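PDB 5D1I: cyclic nucleotide-binding protein from Brucella abortus biovar 1, which is of unknown function but carries a cyclic nucleotide-binding domain of the cupin clan and may act as a DNA-binding transcription factor. Local coordinates for residues R16-V21 against I114-S119; G22-F27 against M93-Q98; R33-G38 against R118-R123; G47-R52 against T69-G74. All coordinates share one frame; numbering follows the deposited sequence.

Contact 1 (R16-V21 against I114-S119); sequences RILGTV and IRISRS
Leu-18 of helix 11-18 packs on Ile-114 and Ile-116 of strand 111-117. Just before it, Ile-17 rests on Ile-62 of the neighbouring strand 56-63. Leu-18 does the real touching, and does it with one methyl. Leu-18 CD2 lies 4.3 Å from Ile-114 CG2 and equally far from Ile-116 CD1. The two isoleucines are two residues apart on the strand, so they present a common face to the leucine. Ile-116 folds at its end (chi2 -69°), which brings CD1 up beside the leucine methyl. Leu-18 also leans on Leu-35 and Ala-36 of helix 29-38. A type I beta turn runs from Leu-18 to Val-21. Gly-19 and Thr-20 face the second subunit, where Gly-19 O accepts a hydrogen bond from Arg-82 of that subunit. Thr-20 OG1 turns back and donates to Ile-17 O at 2.6 Å, in the carbonyl plane. That oxygen also accepts from Thr-20 N, so two donors grip it. The contact itself joins the N-terminal helix to the outer side of the beta barrel. Its chemistry is wholly apolar and buried: methyl groups meet at loose van der Waals distance, and shape rather than polarity sets the fit.

Contact 2 (G22-F27 against M93-Q98); sequences GLFESF and MALIAQ
Leu-23 CD2 sits between Leu-95 and Ile-96, and this is the tight part of the contact. Leu-23 CD2 lies 3.7 Å from Leu-95 CD1. Ile-96 CG2 is also 3.7 Å from Leu-23 CD2, and it is 4.0 Å from the other methyl, Leu-23 CD1. With chi1 at -163°, Leu-23 swings CG away from its own backbone N and carries its two methyls across to the other segment. Phe-24 closes on Leu-95 from another direction. Leu-95 CD1 comes in at the edge of the ring, near its plane, 3.8 Å from Phe-24 CZ. The two side chains cross at about a right angle. Leu-95 CD1 therefore touches both an aliphatic methyl and an aromatic rim.

Segment 22-27 opens with a short 3-10 turn between helices 11-18 and 29-38. That order matches the N3A motif of cyclic nucleotide-binding domains. Segment 93-98 directly follows Glu-92, and its position is consistent with the phosphate-binding cassette of such domains. Glu-92 OE2 also accepts a hydrogen bond from Leu-23 N, and Phe-121 of helix 118-124 packs against Leu-23, Leu-95 and Ile-96.

Burial differs across the contact. Phe-24 and Leu-95 are buried, whereas Ile-96 stands at the exposed margin, its CG2 still in close contact. Ile-96 also packs on Met-93 of the second subunit. Met-93 of this chain, a selenomethionine, packs on Leu-23 of the second subunit.

Contact 3 (R33-G38 against R118-R123); sequences RLLAFG and RSIFRR
Ile-120 lies against the C-terminal end of segment 33-38, where it meets Gly-38 and Leu-35. Ile-120 CG1 is 3.7 Å from Gly-38 O. The end methyl, Ile-120 CD1, reaches 4.0 Å from Gly-38 CA. The branch methyl, Ile-120 CG2, lies 4.2 Å from Leu-35 CD1. CG1 and CD1 thus lie against Gly-38, while CG2 is near both Gly-38 CA and the leucine. CG1 is placed beside the backbone N (chi1 -78°), and this leaves CG2 on the leucine's side. Gly-38 has no side chain, so the backbones come close here: Gly-38 CA is 6.2 Å from Ile-120 CA.

The two segments belong to helices 29-38 and 118-124, which probably correspond to the A and B helices that flank the beta barrel in cyclic nucleotide-binding domains.

Further out, Ser-117 holds the start of the second helix. It is at the N-cap position, and its OG is hydrogen-bonded to Ile-120 N. Leu-35 is braced from its own side by Phe-24. Ile-124, one turn beyond Ile-120, touches both Leu-34 and Leu-35.

Contact 4 (G47-R52 against T69-G74); sequences GRELFR and TLFHEG
The Phe-71 ring takes Glu-49 at its edge: Glu-49 OE1 lies in the ring plane, 3.6 Å from Phe-71 CZ. Glu-73 OE1 also lies at the ring edge, in plane. Neither segment puts a group over a face of the ring; Val-106 and Arg-78 of neighbouring strands add to its packing. The Glu-49 carboxylate is turned 66° against the ring. The guanidinium of Arg-52 is likewise approached at its edge, by Glu-73 OE1.

This is one sheet of the beta barrel of the cyclic nucleotide-binding fold. Strand 104-107 runs between strands 49-51 and 68-74, so the contact is made by side chains that reach across an intervening strand. The chain also turns a corner at Leu-50, and Phe-51 packs on Tyr-61 of the other sheet.

Glu-49 gets to the ring by an extended chain beyond CG. An oxygen at the ring's C-H edge is probably favourable, because that rim carries partial positive charge. The stronger partner of Glu-49 is Arg-78 of strand 77-84, whose NH2 forms a salt bridge with OE2. This probably eases the nearness of two acids, since Glu-49 OE1 and Glu-73 OE1 are 5.3 Å apart. Arg-52 NE is 4.3 Å from Glu-73 OE1, which is too long for a salt bridge but of opposite charge. A water links the two acids weakly: it donates to Glu-49 OE1 at 3.0 Å and to Glu-73 OE2 at 3.4 Å.

Overall arrangement
Contacts 1, 2 and 3 form one cluster where the helices meet the barrel. Their centres are about 8 to 11 Å apart and all three touch one another. Contacts 1 and 3 share Arg-118 and Ser-119, at the start of helix 118-124. Contacts 2 and 3 cross along the chain, their segments alternating. Contact 4 lies on the opposite side of the chain's centre, about 21 to 26 Å from the others between centres, and is built from chain in between. Contacts 1 and 3 bring the N-terminal helices onto strand 111-117 and helix 118-124; contact 2 brings the loop between them onto 93-98. Contacts 1 and 2 touch the second subunit, contact 4 through Leu-70 alone; contact 3 does not.

Contact 1 (R16-V21 against I114-S119)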
# COMPACT_ATOMS: atom_id res chain seq x y z
N ARG A 16 -4.87 -5.73 10.55
CA ARG A 16 -3.47 -5.32 10.54
C ARG A 16 -2.95 -5.16 9.12
O ARG A 16 -2.29 -4.17 8.80
CB ARG A 16 -2.58 -6.31 11.30
CG ARG A 16 -1.16 -5.81 11.49
CD ARG A 16 -0.17 -6.94 11.76
NE ARG A 16 -0.17 -7.94 10.69
CZ ARG A 16 0.46 -7.80 9.52
NH1 ARG A 16 1.14 -6.69 9.25
NH2 ARG A 16 0.41 -8.77 8.62
N ILE A 17 -3.27 -6.13 8.27
CA ILE A 17 -2.82 -6.10 6.88
C ILE A 17 -3.40 -4.90 6.13
O ILE A 17 -2.68 -4.17 5.46
CB ILE A 17 -3.21 -7.40 6.13
CG1 ILE A 17 -2.39 -8.58 6.65
CG2 ILE A 17 -2.98 -7.24 4.64
CD1 ILE A 17 -2.67 -9.87 5.91
N LEU A 18 -4.71 -4.71 6.27
CA LEU A 18 -5.39 -3.60 5.60
C LEU A 18 -4.85 -2.25 6.07
O LEU A 18 -4.85 -1.28 5.32
CB LEU A 18 -6.89 -3.67 5.83
CG LEU A 18 -7.63 -4.82 5.16
CD1 LEU A 18 -9.06 -4.88 5.65
CD2 LEU A 18 -7.60 -4.69 3.65
N GLY A 19 -4.38 -2.21 7.31
CA GLY A 19 -3.87 -0.98 7.90
C GLY A 19 -2.52 -0.54 7.35
O GLY A 19 -2.08 0.58 7.62
N THR A 20 -1.86 -1.40 6.59
CA THR A 20 -0.58 -1.05 5.97
C THR A 20 -0.78 -0.44 4.59
O THR A 20 0.14 0.15 4.02
CB THR A 20 0.34 -2.27 5.85
OG1 THR A 20 -0.27 -3.25 5.00
CG2 THR A 20 0.62 -2.88 7.21
N VAL A 21 -1.97 -0.60 4.04
CA VAL A 21 -2.27 -0.12 2.69
C VAL A 21 -2.33 1.41 2.67
O VAL A 21 -2.99 2.02 3.50
CB VAL A 21 -3.60 -0.71 2.19
CG1 VAL A 21 -3.96 -0.14 0.84
CG2 VAL A 21 -3.50 -2.22 2.12
N ILE A 114 -7.80 -10.75 -0.15
CA ILE A 114 -8.93 -9.96 0.31
C ILE A 114 -9.37 -9.05 -0.83
O ILE A 114 -8.56 -8.28 -1.35
CB ILE A 114 -8.55 -9.12 1.54
CG1 ILE A 114 -8.42 -10.00 2.78
CG2 ILE A 114 -9.56 -8.01 1.76
CD1 ILE A 114 -7.83 -9.29 3.97
N ARG A 115 -10.63 -9.15 -1.25
CA ARG A 115 -11.12 -8.31 -2.33
C ARG A 115 -11.92 -7.12 -1.79
O ARG A 115 -12.91 -7.30 -1.09
CB ARG A 115 -11.99 -9.10 -3.30
CG ARG A 115 -12.41 -8.30 -4.53
CD ARG A 115 -13.43 -9.05 -5.38
NE ARG A 115 -14.76 -9.01 -4.79
CZ ARG A 115 -15.69 -8.12 -5.11
NH1 ARG A 115 -15.45 -7.20 -6.03
NH2 ARG A 115 -16.88 -8.15 -4.51
N ILE A 116 -11.47 -5.92 -2.13
CA ILE A 116 -12.16 -4.71 -1.73
C ILE A 116 -12.83 -4.09 -2.93
O ILE A 116 -12.16 -3.63 -3.85
CB ILE A 116 -11.20 -3.68 -1.10
CG1 ILE A 116 -10.36 -4.31 0.00
CG2 ILE A 116 -11.98 -2.48 -0.57
CD1 ILE A 116 -11.15 -4.68 1.22
N SER A 117 -14.16 -4.08 -2.94
CA SER A 117 -14.88 -3.43 -4.02
C SER A 117 -14.82 -1.92 -3.86
O SER A 117 -14.68 -1.39 -2.75
CB SER A 117 -16.33 -3.89 -4.07
OG SER A 117 -17.02 -3.48 -2.90
N ARG A 118 -14.94 -1.21 -4.98
CA ARG A 118 -15.04 0.23 -4.95
C ARG A 118 -16.23 0.66 -4.09
O ARG A 118 -16.13 1.59 -3.28
CB ARG A 118 -15.16 0.78 -6.37
CG ARG A 118 -15.06 2.28 -6.48
CD ARG A 118 -14.47 2.68 -7.83
NE ARG A 118 -15.09 1.97 -8.94
CZ ARG A 118 -14.54 1.83 -10.14
NH1 ARG A 118 -13.34 2.35 -10.38
NH2 ARG A 118 -15.18 1.17 -11.09
N SER A 119 -17.35 -0.04 -4.25
CA SER A 119 -18.58 0.31 -3.53
C SER A 119 -18.43 0.22 -2.01
O SER A 119 -18.94 1.08 -1.28
CB SER A 119 -19.74 -0.57 -3.99
OG SER A 119 -19.59 -1.90 -3.53

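Contact 2 (G22-F27 against M93-Q98)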
# COMPACT_ATOMS: atom_id res chain seq x y z
N GLY A 22 -1.62 2.02 1.72
CA GLY A 22 -1.54 3.47 1.63
C GLY A 22 -2.88 4.18 1.62
O GLY A 22 -3.05 5.20 2.30
N LEU A 23 -3.83 3.65 0.87
CA LEU A 23 -5.14 4.29 0.75
C LEU A 23 -5.93 4.21 2.06
O LEU A 23 -6.79 5.05 2.31
CB LEU A 23 -5.93 3.64 -0.38
CG LEU A 23 -7.14 4.40 -0.92
CD1 LEU A 23 -6.74 5.80 -1.34
CD2 LEU A 23 -7.75 3.64 -2.10
N PHE A 24 -5.62 3.22 2.90
CA PHE A 24 -6.37 3.01 4.14
C PHE A 24 -5.59 3.54 5.34
O PHE A 24 -6.00 3.33 6.49
CB PHE A 24 -6.69 1.53 4.35
CG PHE A 24 -7.29 0.86 3.15
CD1 PHE A 24 -8.13 1.56 2.30
CD2 PHE A 24 -7.00 -0.46 2.86
CE1 PHE A 24 -8.68 0.95 1.18
CE2 PHE A 24 -7.55 -1.08 1.75
CZ PHE A 24 -8.39 -0.37 0.91
N GLU A 25 -4.48 4.23 5.07
CA GLU A 25 -3.56 4.74 6.09
C GLU A 25 -4.22 5.46 7.26
O GLU A 25 -3.92 5.20 8.42
CB GLU A 25 -2.54 5.68 5.45
CG GLU A 25 -1.69 6.44 6.48
CD GLU A 25 -1.08 7.73 5.93
OE1 GLU A 25 -1.36 8.10 4.77
OE2 GLU A 25 -0.32 8.38 6.68
N SER A 26 -5.12 6.39 6.95
CA SER A 26 -5.68 7.26 7.98
C SER A 26 -6.96 6.70 8.61
O SER A 26 -7.60 7.38 9.41
CB SER A 26 -5.97 8.64 7.39
OG SER A 26 -6.88 8.55 6.31
N PHE A 27 -7.32 5.48 8.25
CA PHE A 27 -8.54 4.86 8.78
C PHE A 27 -8.43 4.59 10.28
O PHE A 27 -7.39 4.15 10.77
CB PHE A 27 -8.85 3.54 8.06
CG PHE A 27 -9.50 3.71 6.71
CD1 PHE A 27 -9.37 4.89 5.99
CD2 PHE A 27 -10.24 2.68 6.16
CE1 PHE A 27 -9.97 5.03 4.75
CE2 PHE A 27 -10.84 2.81 4.92
CZ PHE A 27 -10.70 3.99 4.21
N MSE A 93 -5.62 1.74 -7.23
CA MSE A 93 -6.10 2.93 -7.92
C MSE A 93 -7.53 2.77 -8.43
O MSE A 93 -8.23 3.76 -8.67
CB MSE A 93 -5.17 3.28 -9.09
CG MSE A 93 -3.80 3.78 -8.67
SE MSE A 93 -3.90 5.30 -7.45
CE MSE A 93 -3.37 4.41 -5.80
N ALA A 94 -7.97 1.53 -8.61
CA ALA A 94 -9.33 1.28 -9.08
C ALA A 94 -10.36 1.78 -8.08
O ALA A 94 -11.50 2.05 -8.45
CB ALA A 94 -9.53 -0.20 -9.36
N LEU A 95 -9.95 1.90 -6.82
CA LEU A 95 -10.86 2.31 -5.75
C LEU A 95 -11.18 3.79 -5.81
O LEU A 95 -12.18 4.24 -5.24
CB LEU A 95 -10.26 1.97 -4.39
CG LEU A 95 -10.02 0.49 -4.06
CD1 LEU A 95 -9.43 0.35 -2.67
CD2 LEU A 95 -11.31 -0.30 -4.17
N ILE A 96 -10.33 4.57 -6.49
CA ILE A 96 -10.48 6.02 -6.48
C ILE A 96 -10.45 6.66 -7.86
O ILE A 96 -10.55 7.88 -7.98
CB ILE A 96 -9.38 6.68 -5.63
CG1 ILE A 96 -8.00 6.40 -6.23
CG2 ILE A 96 -9.45 6.20 -4.19
CD1 ILE A 96 -6.87 7.12 -5.53
N ALA A 97 -10.32 5.85 -8.91
CA ALA A 97 -10.26 6.39 -10.27
C ALA A 97 -10.68 5.34 -11.29
O ALA A 97 -10.70 4.15 -11.00
CB ALA A 97 -8.86 6.89 -10.58
N GLN A 98 -11.04 5.80 -12.48
CA GLN A 98 -11.40 4.87 -13.55
C GLN A 98 -10.11 4.27 -14.10
O GLN A 98 -9.26 4.98 -14.62
CB GLN A 98 -12.21 5.57 -14.65
CG GLN A 98 -12.90 4.60 -15.60
CD GLN A 98 -14.35 4.95 -15.85
OE1 GLN A 98 -14.73 5.29 -16.97
NE2 GLN A 98 -15.18 4.86 -14.81

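Contact 3 (R33-G38 against R118-R123)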
# COMPACT_ATOMS: atom_id res chain seq x y z
N ARG A 33 -12.05 -2.17 10.59
CA ARG A 33 -12.92 -3.30 10.93
C ARG A 33 -14.08 -3.42 9.94
O ARG A 33 -14.36 -4.51 9.44
CB ARG A 33 -13.45 -3.13 12.36
CG ARG A 33 -14.15 -4.37 12.91
CD ARG A 33 -14.47 -4.20 14.38
NE ARG A 33 -13.40 -3.51 15.10
CZ ARG A 33 -12.32 -4.12 15.59
NH1 ARG A 33 -11.40 -3.41 16.23
NH2 ARG A 33 -12.16 -5.43 15.45
N LEU A 34 -14.75 -2.30 9.68
CA LEU A 34 -15.80 -2.24 8.68
C LEU A 34 -15.30 -2.76 7.34
O LEU A 34 -15.96 -3.55 6.67
CB LEU A 34 -16.31 -0.81 8.51
CG LEU A 34 -17.41 -0.30 9.43
CD1 LEU A 34 -17.89 1.07 8.96
CD2 LEU A 34 -18.57 -1.29 9.48
N LEU A 35 -14.11 -2.30 6.97
CA LEU A 35 -13.47 -2.71 5.73
C LEU A 35 -13.20 -4.21 5.71
O LEU A 35 -13.45 -4.87 4.70
CB LEU A 35 -12.16 -1.94 5.55
CG LEU A 35 -11.50 -2.01 4.17
CD1 LEU A 35 -12.38 -1.32 3.14
CD2 LEU A 35 -10.13 -1.37 4.24
N ALA A 36 -12.71 -4.73 6.82
CA ALA A 36 -12.41 -6.16 6.91
C ALA A 36 -13.69 -6.98 6.81
O ALA A 36 -13.69 -8.05 6.20
CB ALA A 36 -11.68 -6.47 8.20
N PHE A 37 -14.78 -6.47 7.38
CA PHE A 37 -16.07 -7.14 7.29
C PHE A 37 -16.68 -7.03 5.89
O PHE A 37 -17.31 -7.96 5.40
CB PHE A 37 -17.04 -6.58 8.33
CG PHE A 37 -16.99 -7.29 9.65
CD1 PHE A 37 -16.00 -6.99 10.58
CD2 PHE A 37 -17.95 -8.24 9.98
CE1 PHE A 37 -15.96 -7.64 11.80
CE2 PHE A 37 -17.91 -8.89 11.20
CZ PHE A 37 -16.91 -8.59 12.11
N GLY A 38 -16.49 -5.88 5.26
CA GLY A 38 -17.08 -5.63 3.95
C GLY A 38 -16.32 -6.35 2.85
O GLY A 38 -16.85 -6.59 1.77
N ARG A 118 -14.94 -1.21 -4.98
CA ARG A 118 -15.04 0.23 -4.95
C ARG A 118 -16.23 0.66 -4.09
O ARG A 118 -16.13 1.59 -3.28
CB ARG A 118 -15.16 0.78 -6.37
CG ARG A 118 -15.06 2.28 -6.48
CD ARG A 118 -14.47 2.68 -7.83
NE ARG A 118 -15.09 1.97 -8.94
CZ ARG A 118 -14.54 1.83 -10.14
NH1 ARG A 118 -13.34 2.35 -10.38
NH2 ARG A 118 -15.18 1.17 -11.09
N SER A 119 -17.35 -0.04 -4.25
CA SER A 119 -18.58 0.31 -3.53
C SER A 119 -18.43 0.22 -2.01
O SER A 119 -18.94 1.08 -1.28
CB SER A 119 -19.74 -0.57 -3.99
OG SER A 119 -19.59 -1.90 -3.53
N ILE A 120 -17.73 -0.80 -1.53
CA ILE A 120 -17.51 -0.95 -0.09
C ILE A 120 -16.66 0.19 0.42
O ILE A 120 -16.99 0.83 1.42
CB ILE A 120 -16.83 -2.30 0.25
CG1 ILE A 120 -17.85 -3.43 0.22
CG2 ILE A 120 -16.19 -2.25 1.63
CD1 ILE A 120 -18.91 -3.31 1.30
N PHE A 121 -15.56 0.46 -0.28
CA PHE A 121 -14.67 1.56 0.06
C PHE A 121 -15.44 2.87 0.14
O PHE A 121 -15.27 3.65 1.09
CB PHE A 121 -13.55 1.66 -0.97
CG PHE A 121 -12.60 2.80 -0.73
CD1 PHE A 121 -11.73 2.77 0.35
CD2 PHE A 121 -12.56 3.88 -1.59
CE1 PHE A 121 -10.84 3.82 0.57
CE2 PHE A 121 -11.67 4.93 -1.37
CZ PHE A 121 -10.82 4.89 -0.29
N ARG A 122 -16.30 3.11 -0.85
CA ARG A 122 -17.10 4.33 -0.90
C ARG A 122 -18.04 4.46 0.30
O ARG A 122 -18.17 5.54 0.88
CB ARG A 122 -17.91 4.39 -2.20
CG ARG A 122 -18.60 5.74 -2.41
CD ARG A 122 -19.93 5.60 -3.14
NE ARG A 122 -20.97 5.03 -2.28
CZ ARG A 122 -21.62 3.90 -2.53
NH1 ARG A 122 -21.36 3.20 -3.62
NH2 ARG A 122 -22.55 3.47 -1.68
N ARG A 123 -18.71 3.36 0.65
CA ARG A 123 -19.67 3.36 1.76
C ARG A 123 -19.01 3.73 3.08
O ARG A 123 -19.61 4.39 3.92
CB ARG A 123 -20.33 1.98 1.91
CG ARG A 123 -21.29 1.61 0.79
CD ARG A 123 -21.99 0.28 1.10
NE ARG A 123 -23.05 0.44 2.09
CZ ARG A 123 -23.61 -0.57 2.75
NH1 ARG A 123 -23.19 -1.82 2.53
NH2 ARG A 123 -24.58 -0.34 3.62

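Contact 4 (G47-R52 against T69-G74)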
# COMPACT_ATOMS: atom_id res chain seq x y z
N GLY A 47 -2.28 -21.46 -10.52
CA GLY A 47 -2.57 -21.34 -11.93
C GLY A 47 -3.80 -20.50 -12.24
O GLY A 47 -4.06 -20.20 -13.40
N ARG A 48 -4.56 -20.12 -11.21
CA ARG A 48 -5.73 -19.28 -11.45
C ARG A 48 -5.35 -17.84 -11.73
O ARG A 48 -4.51 -17.24 -11.05
CB ARG A 48 -6.69 -19.30 -10.26
CG ARG A 48 -7.84 -18.31 -10.45
CD ARG A 48 -8.85 -18.33 -9.33
NE ARG A 48 -9.99 -17.47 -9.63
CZ ARG A 48 -11.08 -17.40 -8.87
NH1 ARG A 48 -11.18 -18.14 -7.78
NH2 ARG A 48 -12.07 -16.59 -9.21
N GLU A 49 -5.97 -17.27 -12.75
CA GLU A 49 -5.80 -15.85 -13.03
C GLU A 49 -6.89 -15.05 -12.37
O GLU A 49 -8.07 -15.39 -12.43
CB GLU A 49 -5.77 -15.59 -14.52
CG GLU A 49 -4.56 -16.17 -15.19
CD GLU A 49 -4.48 -15.79 -16.64
OE1 GLU A 49 -4.35 -14.58 -16.93
OE2 GLU A 49 -4.54 -16.70 -17.49
N LEU A 50 -6.48 -13.97 -11.72
CA LEU A 50 -7.38 -13.06 -11.04
C LEU A 50 -8.10 -12.18 -12.05
O LEU A 50 -9.30 -11.94 -11.95
CB LEU A 50 -6.59 -12.21 -10.04
CG LEU A 50 -7.25 -11.82 -8.72
CD1 LEU A 50 -8.09 -12.97 -8.19
CD2 LEU A 50 -6.18 -11.43 -7.73
N PHE A 51 -7.35 -11.72 -13.04
CA PHE A 51 -7.87 -10.80 -14.05
C PHE A 51 -6.96 -10.76 -15.27
O PHE A 51 -5.81 -11.19 -15.21
CB PHE A 51 -8.02 -9.40 -13.46
CG PHE A 51 -6.80 -8.92 -12.71
CD1 PHE A 51 -5.64 -8.58 -13.38
CD2 PHE A 51 -6.83 -8.81 -11.33
CE1 PHE A 51 -4.53 -8.14 -12.70
CE2 PHE A 51 -5.72 -8.37 -10.64
CZ PHE A 51 -4.57 -8.03 -11.32
N ARG A 52 -7.48 -10.21 -16.37
CA ARG A 52 -6.67 -10.05 -17.57
C ARG A 52 -6.12 -8.63 -17.65
O ARG A 52 -6.78 -7.68 -17.26
CB ARG A 52 -7.49 -10.38 -18.82
CG ARG A 52 -6.72 -10.25 -20.13
CD ARG A 52 -6.96 -11.45 -21.04
NE ARG A 52 -6.17 -11.39 -22.26
CZ ARG A 52 -6.67 -11.40 -23.49
NH1 ARG A 52 -7.98 -11.49 -23.68
NH2 ARG A 52 -5.87 -11.34 -24.55
N THR A 69 2.31 -14.16 -9.53
CA THR A 69 3.22 -13.60 -10.52
C THR A 69 2.51 -12.55 -11.37
O THR A 69 1.45 -12.81 -11.94
CB THR A 69 3.79 -14.69 -11.44
OG1 THR A 69 4.66 -15.53 -10.68
CG2 THR A 69 4.57 -14.08 -12.58
N LEU A 70 3.09 -11.35 -11.42
CA LEU A 70 2.61 -10.29 -12.29
C LEU A 70 3.31 -10.38 -13.63
O LEU A 70 4.52 -10.61 -13.69
CB LEU A 70 2.85 -8.91 -11.66
CG LEU A 70 2.33 -8.68 -10.24
CD1 LEU A 70 2.61 -7.25 -9.82
CD2 LEU A 70 0.85 -9.00 -10.16
N PHE A 71 2.57 -10.20 -14.72
CA PHE A 71 3.16 -10.36 -16.04
C PHE A 71 2.53 -9.44 -17.08
O PHE A 71 1.45 -8.89 -16.87
CB PHE A 71 3.04 -11.82 -16.50
CG PHE A 71 1.62 -12.34 -16.55
CD1 PHE A 71 0.84 -12.16 -17.69
CD2 PHE A 71 1.08 -13.02 -15.48
CE1 PHE A 71 -0.46 -12.64 -17.74
CE2 PHE A 71 -0.22 -13.50 -15.52
CZ PHE A 71 -0.99 -13.31 -16.66
N HIS A 72 3.23 -9.27 -18.20
CA HIS A 72 2.69 -8.55 -19.34
C HIS A 72 2.40 -9.53 -20.47
O HIS A 72 3.17 -10.47 -20.68
CB HIS A 72 3.66 -7.47 -19.82
CG HIS A 72 3.67 -6.24 -18.97
ND1 HIS A 72 2.53 -5.53 -18.67
CD2 HIS A 72 4.68 -5.60 -18.34
CE1 HIS A 72 2.83 -4.50 -17.90
NE2 HIS A 72 4.14 -4.52 -17.68
N GLU A 73 1.30 -9.32 -21.18
CA GLU A 73 0.97 -10.17 -22.31
C GLU A 73 1.77 -9.73 -23.54
O GLU A 73 1.52 -8.68 -24.11
CB GLU A 73 -0.53 -10.11 -22.61
CG GLU A 73 -1.14 -11.44 -23.02
CD GLU A 73 -1.48 -12.33 -21.84
OE1 GLU A 73 -2.13 -11.84 -20.88
OE2 GLU A 73 -1.10 -13.52 -21.87
N GLY A 74 2.75 -10.55 -23.92
CA GLY A 74 3.65 -10.21 -25.01
C GLY A 74 3.23 -10.77 -26.35
O GLY A 74 2.20 -11.42 -26.47
O HOH W 1 -2.40 -15.18 -19.19